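VP1 (Polyomavirus HPyV6, PDB 4PCG) forms the pentameric building blocks of the T=7 icosahedral capsid and probably takes part in attachment to the host cell. Local coordinates at residues B[103-108]-B[243-248]; B[125-130]-B[164-169]. All coordinates share one frame; numbering follows the deposited sequence.

Contact 1 (B[103-108]-B[243-248]); sequences YIRAQG and GNPTLS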
ATOM      1  N   TYR B 103     -19.649 -17.302  10.369  1.00 21.92           N
ATOM      2  CA  TYR B 103     -19.479 -16.169  11.276  1.00 23.47           C
ATOM      3  C   TYR B 103     -18.443 -16.454  12.369  1.00 25.99           C
ATOM      4  O   TYR B 103     -18.135 -17.607  12.651  1.00 25.86           O
ATOM      5  CB  TYR B 103     -20.811 -15.738  11.854  1.00 26.40           C
ATOM      6  CG  TYR B 103     -21.485 -16.740  12.779  1.00 26.94           C
ATOM      7  CD1 TYR B 103     -22.334 -17.718  12.265  1.00 30.65           C
ATOM      8  CD2 TYR B 103     -21.279 -16.711  14.151  1.00 28.80           C
ATOM      9  CE1 TYR B 103     -22.975 -18.625  13.091  1.00 32.43           C
ATOM     10  CE2 TYR B 103     -21.912 -17.615  14.989  1.00 30.75           C
ATOM     11  CZ  TYR B 103     -22.753 -18.581  14.446  1.00 33.20           C
ATOM     12  OH  TYR B 103     -23.378 -19.494  15.237  1.00 35.67           O
ATOM     13  N   ILE B 104     -17.879 -15.396  12.938  1.00 23.98           N
ATOM     14  CA  ILE B 104     -16.912 -15.542  14.017  1.00 25.53           C
ATOM     15  C   ILE B 104     -17.664 -15.297  15.305  1.00 27.67           C
ATOM     16  O   ILE B 104     -18.069 -14.155  15.643  1.00 27.62           O
ATOM     17  CB  ILE B 104     -15.721 -14.580  13.902  1.00 28.26           C
ATOM     18  CG1 ILE B 104     -15.060 -14.692  12.534  1.00 29.02           C
ATOM     19  CG2 ILE B 104     -14.702 -14.876  15.018  1.00 29.53           C
ATOM     20  CD1 ILE B 104     -13.979 -13.650  12.284  1.00 30.93           C
ATOM     21  N   ARG B 105     -17.888 -16.376  16.046  1.00 27.03           N
ATOM     22  CA  ARG B 105     -18.721 -16.279  17.221  1.00 30.69           C
ATOM     23  C   ARG B 105     -18.159 -15.268  18.220  1.00 33.05           C
ATOM     24  O   ARG B 105     -18.899 -14.454  18.765  1.00 33.46           O
ATOM     25  CB  ARG B 105     -18.875 -17.659  17.876  1.00 32.63           C
ATOM     26  CG  ARG B 105     -19.703 -17.684  19.142  1.00 39.55           C
ATOM     27  CD  ARG B 105     -19.982 -19.125  19.558  1.00 41.19           C
ATOM     28  NE  ARG B 105     -21.182 -19.647  18.907  1.00 43.36           N
ATOM     29  CZ  ARG B 105     -21.431 -20.928  18.627  1.00 51.64           C
ATOM     30  NH1 ARG B 105     -20.557 -21.899  18.899  1.00 55.00           N
ATOM     31  NH2 ARG B 105     -22.576 -21.240  18.040  1.00 56.38           N
ATOM     32  N   ALA B 106     -16.851 -15.314  18.445  1.00 35.20           N
ATOM     33  CA  ALA B 106     -16.239 -14.490  19.485  1.00 46.20           C
ATOM     34  C   ALA B 106     -16.405 -13.004  19.173  1.00 40.73           C
ATOM     35  O   ALA B 106     -16.549 -12.208  20.078  1.00 40.56           O
ATOM     36  CB  ALA B 106     -14.758 -14.825  19.638  1.00 45.78           C
ATOM     37  N   GLN B 107     -16.375 -12.647  17.893  1.00 36.47           N
ATOM     38  CA  GLN B 107     -16.460 -11.258  17.484  1.00 35.73           C
ATOM     39  C   GLN B 107     -17.845 -10.832  16.978  1.00 35.89           C
ATOM     40  O   GLN B 107     -18.002  -9.717  16.493  1.00 33.21           O
ATOM     41  CB  GLN B 107     -15.425 -11.001  16.417  1.00 39.71           C
ATOM     42  CG  GLN B 107     -14.003 -11.099  16.920  1.00 55.55           C
ATOM     43  CD  GLN B 107     -13.026 -10.667  15.854  1.00 55.23           C
ATOM     44  OE1 GLN B 107     -12.990 -11.241  14.761  1.00 72.94           O
ATOM     45  NE2 GLN B 107     -12.251  -9.625  16.144  1.00 65.58           N
ATOM     46  N   GLY B 108     -18.834 -11.713  17.052  1.00 30.00           N
ATOM     47  CA  GLY B 108     -20.206 -11.372  16.645  1.00 29.78           C
ATOM     48  C   GLY B 108     -20.337 -10.746  15.251  1.00 27.35           C
ATOM     49  O   GLY B 108     -21.111  -9.805  15.064  1.00 28.36           O
ATOM     50  N   GLY B 243     -23.952 -19.941   7.706  1.00 28.92           N
ATOM     51  CA  GLY B 243     -24.773 -20.169   8.869  1.00 30.71           C
ATOM     52  C   GLY B 243     -24.125 -20.858  10.072  1.00 32.87           C
ATOM     53  O   GLY B 243     -24.801 -21.155  11.056  1.00 29.60           O
ATOM     54  N   ASN B 244     -22.828 -21.148   9.965  1.00 29.65           N
ATOM     55  CA  ASN B 244     -22.043 -21.819  11.008  1.00 29.38           C
ATOM     56  C   ASN B 244     -20.905 -20.937  11.501  1.00 26.53           C
ATOM     57  O   ASN B 244     -20.396 -20.105  10.741  1.00 23.62           O
ATOM     58  CB  ASN B 244     -21.418 -23.093  10.437  1.00 29.62           C
ATOM     59  CG  ASN B 244     -22.439 -24.195  10.219  1.00 37.73           C
ATOM     60  OD1 ASN B 244     -23.608 -24.026  10.513  1.00 38.93           O
ATOM     61  ND2 ASN B 244     -21.978 -25.350   9.734  1.00 38.75           N
ATOM     62  N   PRO B 245     -20.483 -21.136  12.754  1.00 28.15           N
ATOM     63  CA  PRO B 245     -19.245 -20.510  13.222  1.00 27.75           C
ATOM     64  C   PRO B 245     -18.046 -21.025  12.473  1.00 28.86           C
ATOM     65  O   PRO B 245     -18.079 -22.128  11.915  1.00 27.53           O
ATOM     66  CB  PRO B 245     -19.157 -20.913  14.699  1.00 28.86           C
ATOM     67  CG  PRO B 245     -20.459 -21.505  15.048  1.00 32.68           C
ATOM     68  CD  PRO B 245     -21.108 -21.973  13.788  1.00 29.17           C
ATOM     69  N   THR B 246     -17.007 -20.202  12.428  1.00 25.59           N
ATOM     70  CA  THR B 246     -15.757 -20.559  11.814  1.00 24.75           C
ATOM     71  C   THR B 246     -14.632 -19.801  12.520  1.00 22.70           C
ATOM     72  O   THR B 246     -14.886 -19.042  13.444  1.00 24.67           O
ATOM     73  CB  THR B 246     -15.765 -20.300  10.298  1.00 22.78           C
ATOM     74  OG1 THR B 246     -14.626 -20.929   9.687  1.00 25.65           O
ATOM     75  CG2 THR B 246     -15.750 -18.780   9.985  1.00 25.22           C
ATOM     76  N   LEU B 247     -13.399 -20.071  12.106  1.00 27.08           N
ATOM     77  CA  LEU B 247     -12.198 -19.504  12.743  1.00 26.68           C
ATOM     78  C   LEU B 247     -12.107 -19.883  14.202  1.00 26.62           C
ATOM     79  O   LEU B 247     -11.790 -19.065  15.058  1.00 27.24           O
ATOM     80  CB  LEU B 247     -12.148 -17.980  12.589  1.00 26.88           C
ATOM     81  CG  LEU B 247     -10.743 -17.378  12.549  1.00 32.16           C
ATOM     82  CD1 LEU B 247      -9.983 -17.821  11.304  1.00 31.90           C
ATOM     83  CD2 LEU B 247     -10.840 -15.859  12.597  1.00 35.52           C
ATOM     84  N   SER B 248     -12.401 -21.144  14.480  1.00 30.24           N
ATOM     85  CA  SER B 248     -12.236 -21.713  15.805  1.00 30.77           C
ATOM     86  C   SER B 248     -11.823 -23.190  15.669  1.00 30.29           C
ATOM     87  O   SER B 248     -12.040 -23.809  14.620  1.00 32.06           O
ATOM     88  CB  SER B 248     -13.546 -21.603  16.584  1.00 37.94           C
ATOM     89  OG  SER B 248     -14.525 -22.437  15.987  1.00 35.59           O
TER
HETATM   90  O   HOH W   1     -24.932 -21.243  14.330  1.00 40.64           O
HETATM   91  O   HOH W   2     -16.404 -18.822  15.735  1.00 26.74           O

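Contact 2 (B[125-130]-B[164-169]); sequences GSPLDV and RKQVTA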
ATOM      1  N   GLY B 125       2.691 -19.634 -25.916  1.00 14.38           N
ATOM      2  CA  GLY B 125       2.608 -20.389 -27.129  1.00 15.37           C
ATOM      3  C   GLY B 125       2.803 -21.880 -26.895  1.00 16.40           C
ATOM      4  O   GLY B 125       2.737 -22.664 -27.809  1.00 14.98           O
ATOM      5  N   SER B 126       3.036 -22.248 -25.642  1.00 14.59           N
ATOM      6  CA  SER B 126       3.158 -23.648 -25.263  1.00 16.44           C
ATOM      7  C   SER B 126       2.834 -23.703 -23.760  1.00 15.30           C
ATOM      8  O   SER B 126       2.691 -22.670 -23.115  1.00 14.26           O
ATOM      9  CB  SER B 126       4.548 -24.188 -25.585  1.00 19.88           C
ATOM     10  OG  SER B 126       5.513 -23.477 -24.884  1.00 20.28           O
ATOM     11  N   PRO B 127       2.676 -24.909 -23.204  1.00 15.99           N
ATOM     12  CA  PRO B 127       2.308 -24.964 -21.780  1.00 15.47           C
ATOM     13  C   PRO B 127       3.286 -24.274 -20.826  1.00 13.36           C
ATOM     14  O   PRO B 127       4.485 -24.188 -21.090  1.00 15.53           O
ATOM     15  CB  PRO B 127       2.300 -26.464 -21.487  1.00 17.34           C
ATOM     16  CG  PRO B 127       2.111 -27.141 -22.791  1.00 19.68           C
ATOM     17  CD  PRO B 127       2.793 -26.250 -23.805  1.00 16.67           C
ATOM     18  N   LEU B 128       2.762 -23.835 -19.690  1.00 13.55           N
ATOM     19  CA  LEU B 128       3.527 -23.174 -18.656  1.00 14.52           C
ATOM     20  C   LEU B 128       4.569 -24.127 -18.086  1.00 15.66           C
ATOM     21  O   LEU B 128       4.220 -25.229 -17.645  1.00 15.97           O
ATOM     22  CB  LEU B 128       2.592 -22.729 -17.525  1.00 14.65           C
ATOM     23  CG  LEU B 128       3.242 -21.980 -16.359  1.00 14.31           C
ATOM     24  CD1 LEU B 128       3.751 -20.612 -16.798  1.00 17.60           C
ATOM     25  CD2 LEU B 128       2.284 -21.864 -15.195  1.00 15.41           C
ATOM     26  N   ASP B 129       5.823 -23.700 -18.078  1.00 15.75           N
ATOM     27  CA  ASP B 129       6.896 -24.447 -17.427  1.00 15.88           C
ATOM     28  C   ASP B 129       6.858 -24.154 -15.927  1.00 15.25           C
ATOM     29  O   ASP B 129       6.749 -22.965 -15.510  1.00 14.79           O
ATOM     30  CB  ASP B 129       8.243 -24.041 -17.989  1.00 16.35           C
ATOM     31  CG  ASP B 129       8.369 -24.318 -19.476  1.00 21.03           C
ATOM     32  OD1 ASP B 129       8.372 -25.518 -19.834  1.00 19.68           O
ATOM     33  OD2 ASP B 129       8.532 -23.346 -20.274  1.00 18.60           O
ATOM     34  N   VAL B 130       6.896 -25.217 -15.125  1.00 16.34           N
ATOM     35  CA  VAL B 130       6.846 -25.069 -13.650  1.00 16.45           C
ATOM     36  C   VAL B 130       7.939 -25.889 -12.946  1.00 14.63           C
ATOM     37  O   VAL B 130       8.502 -26.833 -13.520  1.00 15.28           O
ATOM     38  CB  VAL B 130       5.475 -25.459 -13.062  1.00 15.25           C
ATOM     39  CG1 VAL B 130       4.420 -24.388 -13.358  1.00 16.43           C
ATOM     40  CG2 VAL B 130       5.023 -26.831 -13.553  1.00 16.74           C
ATOM     41  N   ARG B 164      11.100 -30.497 -12.741  1.00 19.98           N
ATOM     42  CA  ARG B 164      10.591 -29.551 -13.726  1.00 18.63           C
ATOM     43  C   ARG B 164       9.660 -30.245 -14.704  1.00 21.17           C
ATOM     44  O   ARG B 164       9.977 -31.324 -15.234  1.00 19.69           O
ATOM     45  CB  ARG B 164      11.756 -28.892 -14.474  1.00 21.35           C
ATOM     46  CG  ARG B 164      12.424 -27.777 -13.688  1.00 21.02           C
ATOM     47  CD  ARG B 164      13.576 -27.176 -14.470  1.00 24.59           C
ATOM     48  NE  ARG B 164      13.854 -25.831 -13.970  1.00 21.60           N
ATOM     49  CZ  ARG B 164      14.726 -25.545 -13.011  1.00 23.90           C
ATOM     50  NH1 ARG B 164      15.453 -26.494 -12.426  1.00 21.79           N
ATOM     51  NH2 ARG B 164      14.897 -24.285 -12.656  1.00 28.57           N
ATOM     52  N   LYS B 165       8.507 -29.641 -14.937  1.00 18.75           N
ATOM     53  CA  LYS B 165       7.661 -30.063 -16.050  1.00 21.53           C
ATOM     54  C   LYS B 165       6.733 -28.947 -16.481  1.00 17.25           C
ATOM     55  O   LYS B 165       6.902 -27.844 -16.036  1.00 19.15           O
ATOM     56  CB  LYS B 165       6.937 -31.358 -15.757  1.00 31.99           C
ATOM     57  CG  LYS B 165       6.181 -31.385 -14.483  1.00 25.30           C
ATOM     58  CD  LYS B 165       5.584 -32.783 -14.195  1.00 28.82           C
ATOM     59  CE  LYS B 165       6.509 -33.970 -14.286  1.00 42.39           C
ATOM     60  NZ  LYS B 165       5.809 -35.236 -13.876  1.00 31.16           N
ATOM     61  N   GLN B 166       5.784 -29.254 -17.362  1.00 16.69           N
ATOM     62  CA  GLN B 166       4.804 -28.297 -17.838  1.00 18.55           C
ATOM     63  C   GLN B 166       3.397 -28.619 -17.330  1.00 18.27           C
ATOM     64  O   GLN B 166       3.033 -29.804 -17.104  1.00 17.40           O
ATOM     65  CB  GLN B 166       4.821 -28.316 -19.371  1.00 21.59           C
ATOM     66  CG  GLN B 166       6.129 -27.792 -19.952  1.00 26.19           C
ATOM     67  CD  GLN B 166       6.245 -27.962 -21.456  1.00 24.88           C
ATOM     68  OE1 GLN B 166       6.307 -29.077 -21.943  1.00 33.29           O
ATOM     69  NE2 GLN B 166       6.217 -26.847 -22.195  1.00 26.09           N
ATOM     70  N   VAL B 167       2.614 -27.566 -17.156  1.00 17.05           N
ATOM     71  CA  VAL B 167       1.223 -27.685 -16.762  1.00 15.70           C
ATOM     72  C   VAL B 167       0.352 -28.079 -17.964  1.00 15.08           C
ATOM     73  O   VAL B 167      -0.054 -27.254 -18.769  1.00 17.18           O
ATOM     74  CB  VAL B 167       0.728 -26.427 -16.048  1.00 17.33           C
ATOM     75  CG1 VAL B 167      -0.725 -26.603 -15.627  1.00 16.88           C
ATOM     76  CG2 VAL B 167       1.591 -26.145 -14.834  1.00 17.70           C
ATOM     77  N   THR B 168       0.104 -29.381 -18.087  1.00 15.07           N
ATOM     78  CA  THR B 168      -0.619 -29.932 -19.201  1.00 20.00           C
ATOM     79  C   THR B 168      -1.856 -30.697 -18.754  1.00 22.98           C
ATOM     80  O   THR B 168      -2.498 -31.351 -19.559  1.00 21.91           O
ATOM     81  CB  THR B 168       0.287 -30.876 -19.981  1.00 22.95           C
ATOM     82  OG1 THR B 168       0.728 -31.930 -19.122  1.00 27.24           O
ATOM     83  CG2 THR B 168       1.519 -30.132 -20.503  1.00 21.30           C
ATOM     84  N   ALA B 169      -2.176 -30.637 -17.468  1.00 17.69           N
ATOM     85  CA  ALA B 169      -3.322 -31.384 -16.938  1.00 18.58           C
ATOM     86  C   ALA B 169      -3.902 -30.609 -15.761  1.00 17.96           C
ATOM     87  O   ALA B 169      -3.383 -29.572 -15.400  1.00 18.69           O
ATOM     88  CB  ALA B 169      -2.892 -32.782 -16.518  1.00 22.50           C
TER
HETATM   89  O   HOH W   3       0.030 -24.413 -19.201  1.00 17.95           O

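Contact 1 (B[103-108]-B[243-248])
The carbonyl oxygen of Tyr-103 accepts a hydrogen bond from Thr-246 N (2.8 Å), with Pro-245 CA adding a CA-H...O contact to the same Tyr-103 O at 3.2 Å. The approach of Thr-246 N is nearly along the C=O axis. On the same edge of the backbone, Tyr-103 N donates to Asn-244 O (2.9 Å), and the two hydrogen bonds together form a single beta bridge of Tyr-103 with Pro-245.

Above this bridge, CG of Tyr-103 sits between the backbone N and the carbonyl carbon (chi1 66°), which folds the ring back over the peptide entering the proline. Pro-245 N lies 3.5 Å above the ring plane, toward its rim, and the phenol tip extends along the pyrrolidine, with Tyr-103 OH 3.5 Å from Pro-245 CG. Gly-243 O lies at the ring edge; a water sits near both it and the phenol oxygen, but unusually close to the latter, so this link is doubtful. Pro-245 CG also meets one face of the Arg-105 guanidinium, with NH2 of Arg-105 at 3.7 Å from it. Farther along, Ile-104 CD1 touches Leu-247 CD2 at 3.9 Å, and a water spans Arg-105 N and Thr-246 O.

Phe-49 of a second subunit stacks on the Tyr-103 ring, and Leu-247 packs on Gln-107 of a third. A type I turn from Arg-105 to Gly-108 closes the short hairpin of strands 103-104 and 109-110. This is a contact of the DE loop (103-108) with the HI loop (243-248) of the VP1 jelly roll, at a subunit interface of the pentamer.

Contact 2 (B[125-130]-B[164-169])
Residues 129-130 and 165-166 run antiparallel, with Asp-129 and Gln-166 as a non-hydrogen-bonded pair and Val-130 and Lys-165 as a hydrogen-bonded one. Val-130 N reaches Lys-165 O at 2.8 Å, Lys-165 N returns a bond to Val-130 O, and Val-167 N to Leu-128 O (2.9 Å) extends the pairing. Beyond it, a water spans Leu-128 N and Val-167 O.

Asp-129 and Gln-166 lie side by side with carboxylate and amide planes 6° apart, and Asp-129 OD1 comes within 3.2 Å of Gln-166 CG. The glutamine CG is beside its backbone N (chi1 -67°), and the chain extended beyond CG brings NE2 to Pro-127 O in a weak hydrogen bond (3.4 Å). The proline ring also rests against Thr-168, CG to CG2 at 3.8 Å. Val-130 meets Val-167 at about a right angle, with both methyls of Val-130 near Val-167 CG2, the nearer being CG1 at 3.6 Å.

Strand 129-132 is the middle of a three-stranded sheet in the EF loop, flanked by strands 163-166 and 177-179; Trp-177 of the latter touches Val-130 and Lys-165, while Leu-128 packs on jelly-roll strands 117-124 and 227-239, and Pro-127 on Tyr-229 of the second of these.

Contact 1 is peripheral, its centre about 31 Å from that of the chain, and joins two loops where two other subunits come near. Contact 2 lies closer in, with about 11 Å between the same two points, and pairs strands of a small sheet inside one long loop, resting largely on its own chain, with Arg-164 touching Ile-26 of another subunit. Each is only partly buried. The contacts lie on opposite sides of the chain's centre, their own centres about 40 Å apart. One beta bridge and a tyrosine ring over a proline make the first; three strand-type backbone bonds with valine, proline and polar side chains make the second. Along the sequence, contact 2 is nested within the loop that contact 1 closes.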